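Local coordinates for protein transcriptional regulator (Actinomyces oris, PDB 5V8C) that probably acts as a LytR-Cps2A-Psr family phosphotransferase that mediates glycosylation of a cell wall-anchored protein, at residues G20-I25 against P108-V113; I55-P60 against I68-D73; M117-T122 against N224-S229; S50-I55 against T88-G93. One frame throughout, in Å; residues are numbered along the deposited sequence.

Overall arrangement
Interactions 1 and 2 lie in the seven-stranded mixed sheet; interaction 3 sets helix 117-126 against the loop before strand 226-228, and interaction 4 reaches the sheet through the start of strand 52-60. Interaction 1 pairs strands 23-28 and 111-115. The centres of interactions 1 and 2 are about 10 Å apart. Interaction 2, the hairpin 52-60/65-70, shares I55 with interaction 4, whose centre is about 13 Å away. In sequence, interactions 2 and 4 fall between the segments of interaction 1; interaction 3 opens afterwards. A bound glycol near I25, A56 and I225 is consistent with a lipid pocket as in relatives, while a phosphate ion sits by R51 (salt bridge) and R72 (weak bond).

Interaction 1: residues G20-I25 against P108-V113; sequences GETWLI and PTTHLV
A parallel strand pair in the central sheet joins W23, L24 and I25 to H111, L112 and V113, the short strand axes running 17° apart. L24 bridges two residues of the partner: its N donates to H111 O at 3.0 Å, and its O receives V113 N nearly head-on. Just before the strands, T22 O is gripped twice, by T110 N at 2.8 Å and, weakly, by H111 N. On one face H111 and W23, each with CG anti to its carbonyl carbon (W23 chi1 -69°), form an offset stack with planes 30° apart. H111 CB sits over the middle of the six-membered ring, 3.5 Å from its centroid, in a CH-pi contact, and H111 CD2 lies over the same face nearer the pyrrole side. At the indole edge V113 CG2 meets W23 CE3 at 3.5 Å. The indole is fixed in rotation by W23 NE1, which donates almost straight to E21 OE2 at 2.8 Å and comes from above the carboxylate plane; E21 OE1 takes a weak bond from H111 NE2. An alanine in place of W23 would probably leave the H111 ring without its stacking surface and E21 OE2 without its indole donor. On the other face L24 CD2 packs beside L112 CD1 at 3.8 Å. Helix 233-248 covers the W23 face and helix 94-105 the L24 face, the layering of an alpha-beta-alpha sandwich.

Interaction 2: residues I55-P60 against I68-D73; sequences IALVRP and INLPRD. With PO4 (phosphate ion), chain C.
L57 holds CG in the crowded position between its backbone N and carbonyl carbon (chi1 63°), and its CD1 meets I68 CD1 at 3.7 Å, the two side chains running parallel in the same direction. I55 instead has CG1 beside its backbone N (chi1 -50°), while its CG2 lies 3.9 Å from L70 CD1. This is the beta hairpin of strands 52-60 and 65-70, with I55, L57, I68 and L70 on one face. L57 and I68 form an antiparallel hydrogen-bonded pair, L57 N to I68 O and I68 N to L57 O both at 3.0 Å. A56 and N69, a non-hydrogen-bonded pair, face the opposite way, toward M197 of helix 182-208. Beyond them L70 N donates to I55 O at 2.8 Å. A water accepts from I55 N at 3.0 Å and lies close to both N69 OD1 and L70 O. The other end of the N69 amide, ND2, is bonded to D256 and T193. The I55 and R72 side chains cross at about a right angle, I55 CD1 3.9 Å from R72 CB. The R72 guanidinium extends onward to a phosphate ion, where NH2 makes a weak bond with O3 at 3.5 Å.

Interaction 3: residues M117-T122 against N224-S229; sequences MAQFAT and NITLDS
Q119, in the first turn of helix 117-126, and N224, in the loop leading into strand 226-228, bring their CA atoms to 4.9 Å. From there the Q119 side chain runs out over the peptide joining N224 to I225. Its CB touches N224 O at 3.3 Å. With CG beside the backbone N (chi1 -78°) and the chain extended beyond it (chi2 177°), Q119 CD lies over N224 C at 3.5 Å. NE2 comes close to I225 N, but both are donors and no bond forms. An alanine in place of Q119 would keep the CB contact, yet would probably leave the N224-I225 peptide without the amide that covers it. The loop leads into strand 226-228, which lies between strands 5-7 and 111-115 of the mixed sheet: T226 pairs by backbone with T114, while I225 turns the other way onto V113 and I115. One helical turn past Q119, T122 crosses N224 at about a right angle, its CG2 3.4 Å from N224 OD1. T122 OG1 donates to A118 O at 2.8 Å, which also accepts T122 N from the opposite face of its plane. At the far end of the asparagine amide, N224 ND2 donates to T220 O.

Interaction 4: residues S50-I55 against T88-G93; sequences SRADVI and TTYVPG
The Y90 ring meets S50 at its edge: the carbonyl of S50 lies near the ring plane, with O 3.5 Å from Y90 CD2, and S50 CB touches the same ring atom at 3.8 Å. The second flat group, the R51 guanidinium, has T88 OG1 above the centre of one face, a loose approach with no hydrogen bond. Y90 CG stands anti to its backbone N (chi1 -163°), and Y90 CB packs on A52 CB at 3.8 Å. S50 O also faces V91: V91 CG2 is 3.4 Å away and V91 CA makes a CH...O contact. V91 N comes near too, at an angle too poor for a bond, and donates instead to T88 O. Y90 to G93 is a type I beta turn, closed by G93 N to Y90 O at 2.9 Å, and G93 takes the N-cap position of helix 94-105. On the other side, the chain of S50-A52 turns a corner at D53, where D53 and V54 face G27 in a classic beta bulge; S50 OG is bonded to D29 O. With no hydrogen bond between the segments, van der Waals packing and one CH...O contact set the fit. R51 NH1 makes a salt bridge with a phosphate ion, probably picked up from the crystallisation liquor, beside R85 and R72; this crowd of positive charge would probably attract a phosphate group, consistent with the pyrophosphate-binding site of relatives.

Interaction 1: residues G20-I25 against P108-V113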
# COMPACT_ATOMS: atom_id res chain seq x y z
N GLY A 20 9.66 -8.48 13.28
CA GLY A 20 8.64 -8.61 14.31
C GLY A 20 7.25 -8.62 13.70
O GLY A 20 6.93 -9.50 12.90
N GLU A 21 6.43 -7.63 14.08
CA GLU A 21 5.08 -7.52 13.54
C GLU A 21 5.13 -6.82 12.17
O GLU A 21 5.61 -5.69 12.06
CB GLU A 21 4.17 -6.77 14.51
CG GLU A 21 2.70 -6.83 14.14
CD GLU A 21 1.75 -6.37 15.23
OE1 GLU A 21 1.50 -7.16 16.17
OE2 GLU A 21 1.25 -5.23 15.14
N THR A 22 4.70 -7.53 11.12
CA THR A 22 4.68 -6.94 9.79
C THR A 22 3.31 -7.21 9.12
O THR A 22 2.93 -8.36 8.86
CB THR A 22 5.93 -7.28 8.94
OG1 THR A 22 5.61 -7.24 7.55
CG2 THR A 22 6.57 -8.60 9.31
N TRP A 23 2.55 -6.13 8.95
CA TRP A 23 1.22 -6.10 8.33
C TRP A 23 1.38 -5.92 6.83
O TRP A 23 2.20 -5.12 6.38
CB TRP A 23 0.41 -4.92 8.89
CG TRP A 23 0.01 -5.08 10.33
CD1 TRP A 23 0.83 -5.00 11.42
CD2 TRP A 23 -1.31 -5.32 10.83
NE1 TRP A 23 0.10 -5.20 12.57
CE2 TRP A 23 -1.22 -5.41 12.24
CE3 TRP A 23 -2.57 -5.46 10.23
CZ2 TRP A 23 -2.34 -5.64 13.05
CZ3 TRP A 23 -3.67 -5.76 11.03
CH2 TRP A 23 -3.54 -5.85 12.42
N LEU A 24 0.62 -6.69 6.06
CA LEU A 24 0.64 -6.56 4.62
C LEU A 24 -0.69 -5.94 4.24
O LEU A 24 -1.75 -6.48 4.56
CB LEU A 24 0.86 -7.91 3.94
CG LEU A 24 0.84 -7.93 2.40
CD1 LEU A 24 1.87 -6.96 1.80
CD2 LEU A 24 1.06 -9.34 1.87
N ILE A 25 -0.63 -4.73 3.66
CA ILE A 25 -1.84 -4.02 3.22
C ILE A 25 -1.91 -4.11 1.72
O ILE A 25 -0.99 -3.67 1.04
CB ILE A 25 -1.93 -2.56 3.73
CG1 ILE A 25 -1.78 -2.49 5.28
CG2 ILE A 25 -3.24 -1.91 3.26
CD1 ILE A 25 -2.24 -1.19 5.94
N PRO A 108 8.36 -11.81 6.13
CA PRO A 108 7.40 -12.73 6.75
C PRO A 108 6.18 -11.98 7.30
O PRO A 108 6.27 -11.29 8.32
CB PRO A 108 8.22 -13.43 7.85
CG PRO A 108 9.53 -12.65 7.95
CD PRO A 108 9.39 -11.41 7.11
N THR A 109 5.05 -12.09 6.60
CA THR A 109 3.80 -11.44 6.95
C THR A 109 3.20 -12.02 8.24
O THR A 109 2.96 -13.22 8.35
CB THR A 109 2.86 -11.47 5.75
OG1 THR A 109 3.46 -10.72 4.69
CG2 THR A 109 1.49 -10.88 6.05
N THR A 110 2.94 -11.14 9.21
CA THR A 110 2.37 -11.47 10.52
C THR A 110 0.83 -11.28 10.49
O THR A 110 0.10 -12.10 11.05
CB THR A 110 3.10 -10.65 11.59
OG1 THR A 110 4.43 -11.18 11.72
CG2 THR A 110 2.42 -10.69 12.95
N HIS A 111 0.36 -10.23 9.79
CA HIS A 111 -1.06 -9.91 9.67
C HIS A 111 -1.40 -9.49 8.23
O HIS A 111 -0.52 -9.05 7.50
CB HIS A 111 -1.44 -8.80 10.65
CG HIS A 111 -1.14 -9.12 12.08
ND1 HIS A 111 -1.91 -10.01 12.79
CD2 HIS A 111 -0.16 -8.65 12.88
CE1 HIS A 111 -1.39 -10.05 14.01
NE2 HIS A 111 -0.32 -9.25 14.10
N LEU A 112 -2.68 -9.60 7.84
CA LEU A 112 -3.07 -9.26 6.48
C LEU A 112 -4.36 -8.45 6.42
O LEU A 112 -5.39 -8.89 6.96
CB LEU A 112 -3.17 -10.50 5.57
CG LEU A 112 -3.62 -10.21 4.11
CD1 LEU A 112 -2.47 -9.75 3.23
CD2 LEU A 112 -4.33 -11.39 3.50
N VAL A 113 -4.30 -7.30 5.71
CA VAL A 113 -5.44 -6.42 5.44
C VAL A 113 -5.61 -6.29 3.92
O VAL A 113 -4.64 -6.01 3.21
CB VAL A 113 -5.32 -5.03 6.13
CG1 VAL A 113 -6.65 -4.27 6.05
CG2 VAL A 113 -4.87 -5.16 7.58

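Interaction 2: residues I55-P60 against I68-D73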
# COMPACT_ATOMS: atom_id res chain seq x y z
N ILE A 55 0.62 -2.39 -2.55
CA ILE A 55 1.28 -3.37 -1.70
C ILE A 55 2.17 -2.60 -0.76
O ILE A 55 3.19 -2.06 -1.19
CB ILE A 55 2.12 -4.41 -2.50
CG1 ILE A 55 1.34 -5.05 -3.66
CG2 ILE A 55 2.72 -5.45 -1.58
CD1 ILE A 55 1.71 -4.49 -4.98
N ALA A 56 1.79 -2.53 0.52
CA ALA A 56 2.57 -1.82 1.53
C ALA A 56 2.75 -2.68 2.78
O ALA A 56 1.84 -3.40 3.20
CB ALA A 56 1.88 -0.51 1.91
N LEU A 57 3.93 -2.59 3.38
CA LEU A 57 4.17 -3.29 4.62
C LEU A 57 4.27 -2.28 5.77
O LEU A 57 5.03 -1.31 5.68
CB LEU A 57 5.35 -4.28 4.54
CG LEU A 57 6.75 -3.76 4.27
CD1 LEU A 57 7.51 -3.53 5.57
CD2 LEU A 57 7.52 -4.73 3.39
N VAL A 58 3.38 -2.43 6.77
CA VAL A 58 3.30 -1.52 7.91
C VAL A 58 4.06 -2.14 9.05
O VAL A 58 3.72 -3.24 9.48
CB VAL A 58 1.85 -1.16 8.27
CG1 VAL A 58 1.80 -0.17 9.42
CG2 VAL A 58 1.11 -0.61 7.05
N ARG A 59 5.13 -1.47 9.50
CA ARG A 59 5.99 -2.04 10.53
C ARG A 59 5.94 -1.31 11.90
O ARG A 59 6.76 -0.42 12.15
CB ARG A 59 7.43 -2.16 10.01
CG ARG A 59 8.07 -3.49 10.33
CD ARG A 59 9.49 -3.56 9.80
NE ARG A 59 10.37 -4.33 10.68
CZ ARG A 59 11.07 -3.80 11.68
NH1 ARG A 59 10.99 -2.51 11.95
NH2 ARG A 59 11.86 -4.57 12.42
N PRO A 60 5.05 -1.74 12.83
CA PRO A 60 5.07 -1.14 14.18
C PRO A 60 6.26 -1.66 14.99
O PRO A 60 6.57 -2.84 14.94
CB PRO A 60 3.72 -1.54 14.77
CG PRO A 60 3.31 -2.77 14.04
CD PRO A 60 4.04 -2.81 12.72
N ILE A 68 6.59 0.80 4.17
CA ILE A 68 7.40 0.57 2.97
C ILE A 68 6.46 0.25 1.83
O ILE A 68 5.74 -0.75 1.88
CB ILE A 68 8.53 -0.49 3.18
CG1 ILE A 68 9.55 0.03 4.21
CG2 ILE A 68 9.23 -0.80 1.85
CD1 ILE A 68 10.21 -0.99 5.02
N ASN A 69 6.39 1.16 0.86
CA ASN A 69 5.51 1.03 -0.29
C ASN A 69 6.25 0.21 -1.35
O ASN A 69 7.34 0.60 -1.78
CB ASN A 69 5.08 2.42 -0.79
CG ASN A 69 4.14 2.43 -1.98
OD1 ASN A 69 3.27 1.57 -2.15
ND2 ASN A 69 4.25 3.47 -2.80
N LEU A 70 5.74 -0.98 -1.65
CA LEU A 70 6.36 -1.89 -2.61
C LEU A 70 5.76 -1.67 -4.00
O LEU A 70 4.56 -1.86 -4.17
CB LEU A 70 6.19 -3.35 -2.17
CG LEU A 70 6.83 -3.75 -0.84
CD1 LEU A 70 6.39 -5.15 -0.43
CD2 LEU A 70 8.35 -3.68 -0.89
N PRO A 71 6.58 -1.24 -4.99
CA PRO A 71 6.03 -1.00 -6.34
C PRO A 71 5.42 -2.25 -6.98
O PRO A 71 6.04 -3.32 -6.94
CB PRO A 71 7.24 -0.46 -7.12
CG PRO A 71 8.42 -0.96 -6.39
CD PRO A 71 8.03 -0.97 -4.95
N ARG A 72 4.19 -2.13 -7.51
CA ARG A 72 3.41 -3.24 -8.09
C ARG A 72 4.09 -3.92 -9.30
O ARG A 72 3.90 -5.12 -9.51
CB ARG A 72 1.99 -2.76 -8.46
CG ARG A 72 1.95 -1.69 -9.57
CD ARG A 72 0.54 -1.24 -9.97
NE ARG A 72 -0.29 -2.34 -10.47
CZ ARG A 72 -0.23 -2.83 -11.71
NH1 ARG A 72 0.65 -2.35 -12.58
NH2 ARG A 72 -1.04 -3.81 -12.08
N ASP A 73 4.85 -3.15 -10.08
CA ASP A 73 5.54 -3.62 -11.29
C ASP A 73 6.83 -4.36 -10.96
O ASP A 73 7.40 -5.01 -11.84
CB ASP A 73 5.78 -2.46 -12.28
CG ASP A 73 6.35 -1.19 -11.65
OD1 ASP A 73 5.65 -0.58 -10.81
OD2 ASP A 73 7.46 -0.77 -12.06
P PO4 C . -1.12 -3.51 -16.47
O1 PO4 C . -1.47 -4.39 -17.76
O2 PO4 C . 0.32 -3.94 -15.92
O3 PO4 C . -2.22 -3.76 -15.34
O4 PO4 C . -1.10 -2.00 -16.86
O HOH W 1 2.42 -0.31 -3.83

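Interaction 3: residues M117-T122 against N224-S229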
# COMPACT_ATOMS: atom_id res chain seq x y z
N MET A 117 -11.66 -1.79 -4.37
CA MET A 117 -11.93 -0.45 -4.90
C MET A 117 -13.07 0.28 -4.18
O MET A 117 -12.88 1.41 -3.72
CB MET A 117 -12.19 -0.52 -6.42
CG MET A 117 -10.95 -0.77 -7.25
SD MET A 117 -11.27 -0.48 -9.01
CE MET A 117 -10.10 -1.61 -9.74
N ALA A 118 -14.24 -0.37 -4.06
CA ALA A 118 -15.40 0.20 -3.38
C ALA A 118 -15.11 0.39 -1.87
O ALA A 118 -15.52 1.39 -1.29
CB ALA A 118 -16.60 -0.70 -3.58
N GLN A 119 -14.36 -0.55 -1.26
CA GLN A 119 -13.96 -0.49 0.14
C GLN A 119 -13.05 0.72 0.37
O GLN A 119 -13.33 1.52 1.26
CB GLN A 119 -13.27 -1.79 0.58
CG GLN A 119 -14.22 -2.95 0.85
CD GLN A 119 -13.51 -4.23 1.21
OE1 GLN A 119 -12.34 -4.45 0.89
NE2 GLN A 119 -14.21 -5.13 1.88
N PHE A 120 -12.04 0.91 -0.49
CA PHE A 120 -11.13 2.06 -0.44
C PHE A 120 -11.88 3.39 -0.55
O PHE A 120 -11.69 4.26 0.29
CB PHE A 120 -10.06 1.96 -1.54
CG PHE A 120 -8.96 2.99 -1.46
CD1 PHE A 120 -8.15 3.09 -0.33
CD2 PHE A 120 -8.72 3.86 -2.52
CE1 PHE A 120 -7.11 4.02 -0.27
CE2 PHE A 120 -7.68 4.78 -2.46
CZ PHE A 120 -6.87 4.85 -1.35
N ALA A 121 -12.77 3.52 -1.55
CA ALA A 121 -13.56 4.75 -1.75
C ALA A 121 -14.50 5.07 -0.57
O ALA A 121 -14.65 6.24 -0.21
CB ALA A 121 -14.33 4.68 -3.06
N THR A 122 -15.11 4.02 0.05
CA THR A 122 -15.99 4.14 1.22
C THR A 122 -15.18 4.66 2.43
O THR A 122 -15.59 5.61 3.09
CB THR A 122 -16.69 2.80 1.52
OG1 THR A 122 -17.53 2.45 0.42
CG2 THR A 122 -17.51 2.83 2.79
N ASN A 224 -15.49 -2.60 5.88
CA ASN A 224 -14.97 -2.35 4.53
C ASN A 224 -13.52 -2.78 4.42
O ASN A 224 -12.70 -2.05 3.87
CB ASN A 224 -15.14 -0.88 4.13
CG ASN A 224 -16.57 -0.52 3.81
OD1 ASN A 224 -16.98 -0.49 2.64
ND2 ASN A 224 -17.36 -0.26 4.84
N ILE A 225 -13.22 -3.97 4.97
CA ILE A 225 -11.89 -4.56 5.08
C ILE A 225 -11.99 -6.07 5.10
O ILE A 225 -12.95 -6.63 5.64
CB ILE A 225 -11.24 -4.02 6.41
CG1 ILE A 225 -10.49 -2.68 6.19
CG2 ILE A 225 -10.36 -5.04 7.17
CD1 ILE A 225 -9.70 -2.58 5.01
N THR A 226 -10.96 -6.73 4.55
CA THR A 226 -10.82 -8.17 4.62
C THR A 226 -9.56 -8.45 5.45
O THR A 226 -8.54 -7.80 5.25
CB THR A 226 -10.81 -8.78 3.21
OG1 THR A 226 -11.99 -8.35 2.52
CG2 THR A 226 -10.76 -10.29 3.23
N LEU A 227 -9.68 -9.34 6.45
CA LEU A 227 -8.61 -9.72 7.36
C LEU A 227 -8.37 -11.22 7.27
O LEU A 227 -9.33 -11.98 7.08
CB LEU A 227 -9.02 -9.42 8.82
CG LEU A 227 -9.06 -7.98 9.28
CD1 LEU A 227 -9.51 -7.90 10.73
CD2 LEU A 227 -7.72 -7.28 9.09
N ASP A 228 -7.12 -11.66 7.53
CA ASP A 228 -6.86 -13.09 7.62
C ASP A 228 -7.55 -13.61 8.88
O ASP A 228 -7.87 -12.83 9.77
CB ASP A 228 -5.36 -13.41 7.62
CG ASP A 228 -4.62 -12.93 8.85
OD1 ASP A 228 -4.54 -13.71 9.83
OD2 ASP A 228 -4.11 -11.80 8.83
N SER A 229 -7.82 -14.92 8.94
CA SER A 229 -8.52 -15.54 10.05
C SER A 229 -7.82 -15.39 11.40
O SER A 229 -8.50 -15.26 12.41
CB SER A 229 -8.79 -17.01 9.76
OG SER A 229 -9.55 -17.16 8.57

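Interaction 4: residues S50-I55 against T88-G93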
# COMPACT_ATOMS: atom_id res chain seq x y z
N SER A 50 -7.77 -11.38 -9.77
CA SER A 50 -7.66 -10.02 -9.25
C SER A 50 -6.19 -9.59 -9.15
O SER A 50 -5.32 -10.43 -8.94
CB SER A 50 -8.35 -9.91 -7.88
OG SER A 50 -8.73 -8.57 -7.60
N ARG A 51 -5.92 -8.28 -9.31
CA ARG A 51 -4.56 -7.75 -9.26
C ARG A 51 -4.35 -6.84 -8.06
O ARG A 51 -5.29 -6.16 -7.64
CB ARG A 51 -4.22 -7.00 -10.56
CG ARG A 51 -3.88 -7.90 -11.73
CD ARG A 51 -3.06 -7.15 -12.76
NE ARG A 51 -2.93 -7.91 -14.00
CZ ARG A 51 -2.14 -7.55 -15.01
NH1 ARG A 51 -1.40 -6.45 -14.93
NH2 ARG A 51 -2.08 -8.29 -16.11
N ALA A 52 -3.13 -6.81 -7.52
CA ALA A 52 -2.79 -5.96 -6.38
C ALA A 52 -2.24 -4.62 -6.89
O ALA A 52 -1.14 -4.58 -7.45
CB ALA A 52 -1.77 -6.65 -5.49
N ASP A 53 -3.02 -3.55 -6.76
CA ASP A 53 -2.62 -2.22 -7.19
C ASP A 53 -1.70 -1.57 -6.17
O ASP A 53 -0.76 -0.87 -6.54
CB ASP A 53 -3.86 -1.33 -7.44
CG ASP A 53 -4.67 -1.70 -8.67
OD1 ASP A 53 -4.21 -2.58 -9.44
OD2 ASP A 53 -5.75 -1.11 -8.87
N VAL A 54 -1.96 -1.83 -4.88
CA VAL A 54 -1.19 -1.28 -3.76
C VAL A 54 -0.68 -2.41 -2.87
O VAL A 54 -1.45 -3.29 -2.49
CB VAL A 54 -2.05 -0.27 -2.96
CG1 VAL A 54 -1.31 0.24 -1.73
CG2 VAL A 54 -2.48 0.90 -3.84
N ILE A 55 0.62 -2.39 -2.55
CA ILE A 55 1.28 -3.37 -1.70
C ILE A 55 2.17 -2.60 -0.76
O ILE A 55 3.19 -2.06 -1.19
CB ILE A 55 2.12 -4.41 -2.50
CG1 ILE A 55 1.34 -5.05 -3.66
CG2 ILE A 55 2.72 -5.45 -1.58
CD1 ILE A 55 1.71 -4.49 -4.98
N THR A 88 0.80 -9.25 -10.09
CA THR A 88 0.36 -10.50 -10.69
C THR A 88 0.26 -11.62 -9.65
O THR A 88 -0.59 -12.49 -9.79
CB THR A 88 1.24 -10.79 -11.91
OG1 THR A 88 0.54 -10.32 -13.05
CG2 THR A 88 1.60 -12.26 -12.07
N THR A 89 1.07 -11.57 -8.58
CA THR A 89 1.03 -12.58 -7.50
C THR A 89 -0.35 -12.69 -6.82
O THR A 89 -0.65 -13.73 -6.24
CB THR A 89 2.14 -12.34 -6.47
OG1 THR A 89 1.87 -11.13 -5.77
CG2 THR A 89 3.53 -12.31 -7.09
N TYR A 90 -1.19 -11.64 -6.90
CA TYR A 90 -2.51 -11.65 -6.26
C TYR A 90 -3.55 -12.53 -6.96
O TYR A 90 -4.48 -13.00 -6.30
CB TYR A 90 -3.05 -10.22 -6.05
CG TYR A 90 -4.17 -10.18 -5.03
CD1 TYR A 90 -3.95 -10.51 -3.70
CD2 TYR A 90 -5.49 -9.97 -5.43
CE1 TYR A 90 -4.99 -10.58 -2.78
CE2 TYR A 90 -6.54 -10.03 -4.52
CZ TYR A 90 -6.28 -10.34 -3.20
OH TYR A 90 -7.31 -10.40 -2.29
N VAL A 91 -3.38 -12.76 -8.29
CA VAL A 91 -4.29 -13.52 -9.17
C VAL A 91 -4.74 -14.88 -8.58
O VAL A 91 -5.95 -15.08 -8.46
CB VAL A 91 -3.74 -13.66 -10.61
CG1 VAL A 91 -4.54 -14.66 -11.43
CG2 VAL A 91 -3.69 -12.31 -11.31
N PRO A 92 -3.85 -15.82 -8.17
CA PRO A 92 -4.36 -17.07 -7.58
C PRO A 92 -4.81 -16.96 -6.11
O PRO A 92 -5.29 -17.95 -5.54
CB PRO A 92 -3.20 -18.05 -7.77
CG PRO A 92 -1.99 -17.22 -7.82
CD PRO A 92 -2.38 -15.81 -8.21
N GLY A 93 -4.68 -15.78 -5.51
CA GLY A 93 -5.10 -15.55 -4.14
C GLY A 93 -4.09 -14.85 -3.26
O GLY A 93 -2.89 -14.90 -3.54